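Local coordinates for outer membrane associated protein (Francisella tularensis subsp. tularensis, PDB 6U83) that carries an OmpA-like domain that holds D-alanine in a pocket, probably grips peptidoglycan as in relatives, and may act as an outer-membrane porin, at residues 131-134 with 135-139; 147-150 with 151-154. All coordinates share one frame; numbering follows the deposited sequence.

Contact 1. Residues 131-134 with 135-139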
ATOM      1  N   LEU A 131      -6.053  -3.562 -13.673  1.00 75.10           N
ATOM      2  CA  LEU A 131      -5.046  -2.712 -14.287  1.00 72.85           C
ATOM      3  C   LEU A 131      -4.053  -3.458 -15.174  1.00 79.96           C
ATOM      4  O   LEU A 131      -3.126  -2.826 -15.693  1.00 83.38           O
ATOM      5  CB  LEU A 131      -4.303  -1.965 -13.188  1.00 69.09           C
ATOM      6  CG  LEU A 131      -5.245  -1.078 -12.376  1.00 70.63           C
ATOM      7  CD1 LEU A 131      -4.507  -0.376 -11.253  1.00 69.02           C
ATOM      8  CD2 LEU A 131      -5.906  -0.067 -13.281  1.00 71.18           C
ATOM      9  N   GLY A 132      -4.204  -4.766 -15.362  1.00 81.73           N
ATOM     10  CA  GLY A 132      -3.308  -5.521 -16.217  1.00 92.85           C
ATOM     11  C   GLY A 132      -2.172  -6.231 -15.513  1.00 98.83           C
ATOM     12  O   GLY A 132      -1.238  -6.689 -16.187  1.00110.86           O
ATOM     13  N   LEU A 133      -2.215  -6.320 -14.185  1.00 90.62           N
ATOM     14  CA  LEU A 133      -1.252  -7.089 -13.410  1.00 89.13           C
ATOM     15  C   LEU A 133      -1.804  -8.486 -13.165  1.00 88.02           C
ATOM     16  O   LEU A 133      -2.999  -8.661 -12.919  1.00 93.60           O
ATOM     17  CB  LEU A 133      -0.956  -6.394 -12.081  1.00 87.23           C
ATOM     18  CG  LEU A 133       0.223  -6.929 -11.273  1.00 91.61           C
ATOM     19  CD1 LEU A 133       1.534  -6.666 -12.000  1.00 98.37           C
ATOM     20  CD2 LEU A 133       0.229  -6.293  -9.898  1.00 82.56           C
ATOM     21  N   ASP A 134      -0.932  -9.481 -13.223  1.00 89.26           N
ATOM     22  CA  ASP A 134      -1.385 -10.863 -13.217  1.00 97.95           C
ATOM     23  C   ASP A 134      -1.546 -11.393 -11.793  1.00 90.83           C
ATOM     24  O   ASP A 134      -0.726 -11.119 -10.913  1.00 83.08           O
ATOM     25  CB  ASP A 134      -0.406 -11.705 -14.028  1.00115.17           C
ATOM     26  CG  ASP A 134      -0.058 -11.043 -15.355  1.00126.02           C
ATOM     27  OD1 ASP A 134      -0.973 -10.860 -16.188  1.00128.86           O
ATOM     28  OD2 ASP A 134       1.116 -10.658 -15.545  1.00131.03           O
ATOM     29  N   SER A 135      -2.623 -12.160 -11.579  1.00 94.26           N
ATOM     30  CA  SER A 135      -3.039 -12.556 -10.236  1.00 95.34           C
ATOM     31  C   SER A 135      -1.989 -13.391  -9.521  1.00105.70           C
ATOM     32  O   SER A 135      -1.977 -13.422  -8.285  1.00107.55           O
ATOM     33  CB  SER A 135      -4.349 -13.345 -10.302  1.00 96.52           C
ATOM     34  OG  SER A 135      -4.128 -14.649 -10.821  1.00108.09           O
ATOM     35  N   GLU A 136      -1.132 -14.094 -10.268  1.00113.63           N
ATOM     36  CA  GLU A 136      -0.075 -14.891  -9.655  1.00122.93           C
ATOM     37  C   GLU A 136       0.985 -14.028  -8.991  1.00111.64           C
ATOM     38  O   GLU A 136       1.636 -14.481  -8.043  1.00109.52           O
ATOM     39  CB  GLU A 136       0.585 -15.796 -10.699  1.00144.05           C
ATOM     40  CG  GLU A 136       0.937 -15.092 -12.000  1.00158.31           C
ATOM     41  CD  GLU A 136      -0.059 -15.400 -13.103  1.00169.01           C
ATOM     42  OE1 GLU A 136       0.307 -16.126 -14.057  1.00172.21           O
ATOM     43  OE2 GLU A 136      -1.215 -14.931 -13.001  1.00171.04           O
ATOM     44  N   LYS A 137       1.183 -12.807  -9.466  1.00102.19           N
ATOM     45  CA  LYS A 137       2.155 -11.925  -8.845  1.00 95.28           C
ATOM     46  C   LYS A 137       1.657 -11.309  -7.544  1.00 93.35           C
ATOM     47  O   LYS A 137       2.326 -10.404  -7.032  1.00 94.66           O
ATOM     48  CB  LYS A 137       2.549 -10.806  -9.817  1.00 90.68           C
ATOM     49  CG  LYS A 137       3.101 -11.292 -11.148  1.00 92.63           C
ATOM     50  CD  LYS A 137       3.690 -10.144 -11.956  1.00 94.17           C
ATOM     51  CE  LYS A 137       4.051 -10.598 -13.362  1.00104.18           C
ATOM     52  NZ  LYS A 137       4.750 -11.933 -13.379  1.00113.34           N
ATOM     53  N   ILE A 138       0.523 -11.750  -6.990  1.00 86.04           N
ATOM     54  CA  ILE A 138      -0.127 -11.014  -5.906  1.00 88.85           C
ATOM     55  C   ILE A 138      -0.450 -11.948  -4.754  1.00 83.24           C
ATOM     56  O   ILE A 138      -1.104 -12.978  -4.944  1.00 91.47           O
ATOM     57  CB  ILE A 138      -1.406 -10.293  -6.373  1.00 88.60           C
ATOM     58  CG1 ILE A 138      -1.086  -9.285  -7.473  1.00 80.50           C
ATOM     59  CG2 ILE A 138      -2.041  -9.553  -5.213  1.00 90.75           C
ATOM     60  CD1 ILE A 138      -2.318  -8.689  -8.104  1.00 76.12           C
ATOM     61  N   ILE A 139      -0.016 -11.565  -3.556  1.00 79.26           N
ATOM     62  CA  ILE A 139      -0.270 -12.304  -2.326  1.00 79.55           C
ATOM     63  C   ILE A 139      -0.974 -11.371  -1.358  1.00 80.19           C
ATOM     64  O   ILE A 139      -0.522 -10.240  -1.144  1.00 75.36           O
ATOM     65  CB  ILE A 139       1.031 -12.829  -1.697  1.00 78.40           C
ATOM     66  CG1 ILE A 139       1.801 -13.694  -2.695  1.00 90.44           C
ATOM     67  CG2 ILE A 139       0.717 -13.577  -0.413  1.00 72.75           C
ATOM     68  CD1 ILE A 139       2.923 -12.957  -3.401  1.00103.35           C
TER

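Contact 2. Residues 147-150 with 151-154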
ATOM      1  N   ASP A 147      -0.966  -4.896  14.638  1.00 72.45           N
ATOM      2  CA  ASP A 147      -0.026  -4.011  13.944  1.00 75.91           C
ATOM      3  C   ASP A 147      -0.658  -2.650  13.653  1.00 72.82           C
ATOM      4  O   ASP A 147      -0.489  -2.092  12.566  1.00 71.96           O
ATOM      5  CB  ASP A 147       0.474  -4.634  12.634  1.00 86.81           C
ATOM      6  CG  ASP A 147       1.300  -5.898  12.840  1.00 99.85           C
ATOM      7  OD1 ASP A 147       1.546  -6.284  14.005  1.00106.12           O
ATOM      8  OD2 ASP A 147       1.695  -6.508  11.817  1.00 94.60           O
ATOM      9  N   THR A 148      -1.433  -2.123  14.603  1.00 72.92           N
ATOM     10  CA  THR A 148      -1.944  -0.778  14.394  1.00 75.06           C
ATOM     11  C   THR A 148      -0.783   0.203  14.373  1.00 74.68           C
ATOM     12  O   THR A 148       0.296  -0.061  14.907  1.00 70.34           O
ATOM     13  CB  THR A 148      -2.956  -0.372  15.472  1.00 75.84           C
ATOM     14  OG1 THR A 148      -2.311  -0.287  16.748  1.00 83.16           O
ATOM     15  CG2 THR A 148      -4.105  -1.355  15.526  1.00 75.93           C
ATOM     16  N   LEU A 149      -1.009   1.346  13.738  1.00 80.82           N
ATOM     17  CA  LEU A 149       0.078   2.290  13.517  1.00 77.25           C
ATOM     18  C   LEU A 149       0.598   2.859  14.833  1.00 75.12           C
ATOM     19  O   LEU A 149      -0.156   3.099  15.781  1.00 78.58           O
ATOM     20  CB  LEU A 149      -0.384   3.408  12.587  1.00 76.31           C
ATOM     21  CG  LEU A 149      -0.593   2.947  11.142  1.00 76.65           C
ATOM     22  CD1 LEU A 149      -1.229   4.049  10.324  1.00 82.26           C
ATOM     23  CD2 LEU A 149       0.736   2.532  10.518  1.00 70.63           C
ATOM     24  N   GLY A 150       1.909   3.055  14.893  1.00 79.17           N
ATOM     25  CA  GLY A 150       2.508   3.598  16.091  1.00 86.87           C
ATOM     26  C   GLY A 150       2.204   5.078  16.233  1.00 89.51           C
ATOM     27  O   GLY A 150       2.181   5.831  15.256  1.00 80.03           O
ATOM     28  N   GLY A 151       1.948   5.492  17.472  1.00 95.61           N
ATOM     29  CA  GLY A 151       1.733   6.884  17.794  1.00 91.40           C
ATOM     30  C   GLY A 151       0.291   7.340  17.788  1.00 89.83           C
ATOM     31  O   GLY A 151       0.018   8.474  18.192  1.00 88.18           O
ATOM     32  N   ILE A 152      -0.645   6.504  17.348  1.00 88.28           N
ATOM     33  CA  ILE A 152      -2.047   6.886  17.319  1.00 83.02           C
ATOM     34  C   ILE A 152      -2.846   5.848  18.094  1.00 77.79           C
ATOM     35  O   ILE A 152      -2.355   4.768  18.418  1.00 84.83           O
ATOM     36  CB  ILE A 152      -2.567   7.054  15.879  1.00 74.81           C
ATOM     37  CG1 ILE A 152      -2.540   5.723  15.144  1.00 70.26           C
ATOM     38  CG2 ILE A 152      -1.691   8.074  15.124  1.00 68.63           C
ATOM     39  CD1 ILE A 152      -2.901   5.832  13.682  1.00 69.58           C
ATOM     40  N   HIS A 153      -4.073   6.215  18.445  1.00 73.15           N
ATOM     41  CA  HIS A 153      -4.948   5.289  19.144  1.00 74.36           C
ATOM     42  C   HIS A 153      -5.325   4.142  18.210  1.00 71.99           C
ATOM     43  O   HIS A 153      -5.355   4.297  16.986  1.00 72.17           O
ATOM     44  CB  HIS A 153      -6.193   6.021  19.644  1.00 76.29           C
ATOM     45  CG  HIS A 153      -6.989   5.262  20.661  1.00 84.36           C
ATOM     46  ND1 HIS A 153      -7.905   4.288  20.317  1.00 89.86           N
ATOM     47  CD2 HIS A 153      -7.036   5.359  22.011  1.00 89.36           C
ATOM     48  CE1 HIS A 153      -8.466   3.803  21.412  1.00 86.42           C
ATOM     49  NE2 HIS A 153      -7.958   4.439  22.453  1.00 91.56           N
ATOM     50  N   LYS A 154      -5.595   2.973  18.795  1.00 67.90           N
ATOM     51  CA  LYS A 154      -5.923   1.806  17.981  1.00 67.25           C
ATOM     52  C   LYS A 154      -7.228   1.974  17.204  1.00 73.02           C
ATOM     53  O   LYS A 154      -7.437   1.283  16.197  1.00 72.81           O
ATOM     54  CB  LYS A 154      -6.003   0.568  18.866  1.00 65.67           C
ATOM     55  CG  LYS A 154      -4.721   0.262  19.609  1.00 80.59           C
ATOM     56  CD  LYS A 154      -4.935  -0.894  20.575  1.00 95.42           C
ATOM     57  CE  LYS A 154      -3.630  -1.582  20.937  1.00103.59           C
ATOM     58  NZ  LYS A 154      -3.908  -2.857  21.662  1.00114.48           N
TER

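Contact 1. Residues 131-134 with 135-139
D134 and K137 carry this local turn, with L133 adding an apolar part. The backbone N of K137 donates to the O of D134 over 2.9 Å. The N-H...O angle is 145°. The donor stands above the carbonyl plane, 44° out of it, as the tight turn brings the chain back over this group. This bond spans three residues and leads through the short 3-10 segment 135-137. A longer bond from the N of I138 to the O of S135, 3.3 Å, follows it into the strand.

The side chains of D134 and K137 lie alongside each other and point the same way. OD2 of D134 meets the methylene CE of K137 at 3.7 Å. The K137 chain runs straight to CE and then bends at its last torsion. NZ stays 4.4 Å from OD2 of D134, beyond a salt bridge, so any attraction is probably weak. E136, its chain bent at chi2, turns back toward D134: its OE2 lies 3.5 Å from CB of D134.

L133 works on the apolar side. Its CG stands opposite the backbone N (chi1 -169°), and the two methyls then meet different partners. CD2 touches CD1 of I138 at 3.9 Å, and CD1 lies 4.1 Å from CD of K137. Both pairs meet at a slant.

Just before this turn, G132 ends helix 110-130 in a Schellman motif, with positive phi. L133 then packs on V83 and I86 of helix 73-89. I138 lies on A125, M128 and K129 of helix 110-130. K137 and I139 form backbone bonds with V94, and I139 also bonds V96, so the turn delivers the chain into strand 138-142 beside the parallel strand 94-98. It completes the helix-to-strand half of a beta-alpha-beta crossover.

Contact 2. Residues 147-150 with 151-154
A type II beta turn from L149 to I152 reverses the chain in the loop between strand 138-142 and strand 161-172. G150 and G151 occupy its two central positions. G151 has a positive phi of 93°, a conformation readily taken by a residue without a side chain. The O of L149 is 3.8 Å from the N of I152, and no hydrogen bond joins them.

Apolar contact joins the two ends instead. The side chains of L149 and I152 run side by side in the same direction. CD1 of I152 touches CB of L149 at 3.7 Å. It also reaches CD1 of L149 at 4.2 Å. The same branch of I152 passes the backbone, with CG1 3.6 Å from the O of L149. The torsions explain this reach. CG1 of I152 is placed between the backbone N and the carbonyl carbon (chi1 65°), and CD1 then extends straight back toward L149.

A second contact lies further from the tip. The CA atoms of T148 and K154 are 5.9 Å apart. OG1 of T148 meets the methylene CG of K154 at 3.8 Å, and the two side chains cross at about a right angle. This is a van der Waals touch. The rest of the K154 chain is extended and leads away.

The arm leading into the turn is tied to the rest of the fold: the N of L149 bonds OD1 of N159, and the O of D147 bonds NH2 of R161. The side chain of T148 is about 9 Å from the bound D-alanine, so the loop stands near the pocket without lining it at this residue. Glycine in the third position, as G151 here, is characteristic of a type II turn.

Along the chain the two contacts come in series, neither nested nor crossed. Contact 1 comes first and closes the short link from helix 110-130 to strand 138-142. The chain then runs through that strand, beside strand 94-98, and leaves the sheet. Contact 2 closes the turn in the following loop, before strand 161-172 returns to pair antiparallel with strand 94-98. The two centres are about 30 Å apart, on opposite sides of the centre of the chain, and they do not touch. Contact 1 joins helix to sheet at one end, whereas contact 2 shapes a surface loop on the side nearer the D-alanine pocket.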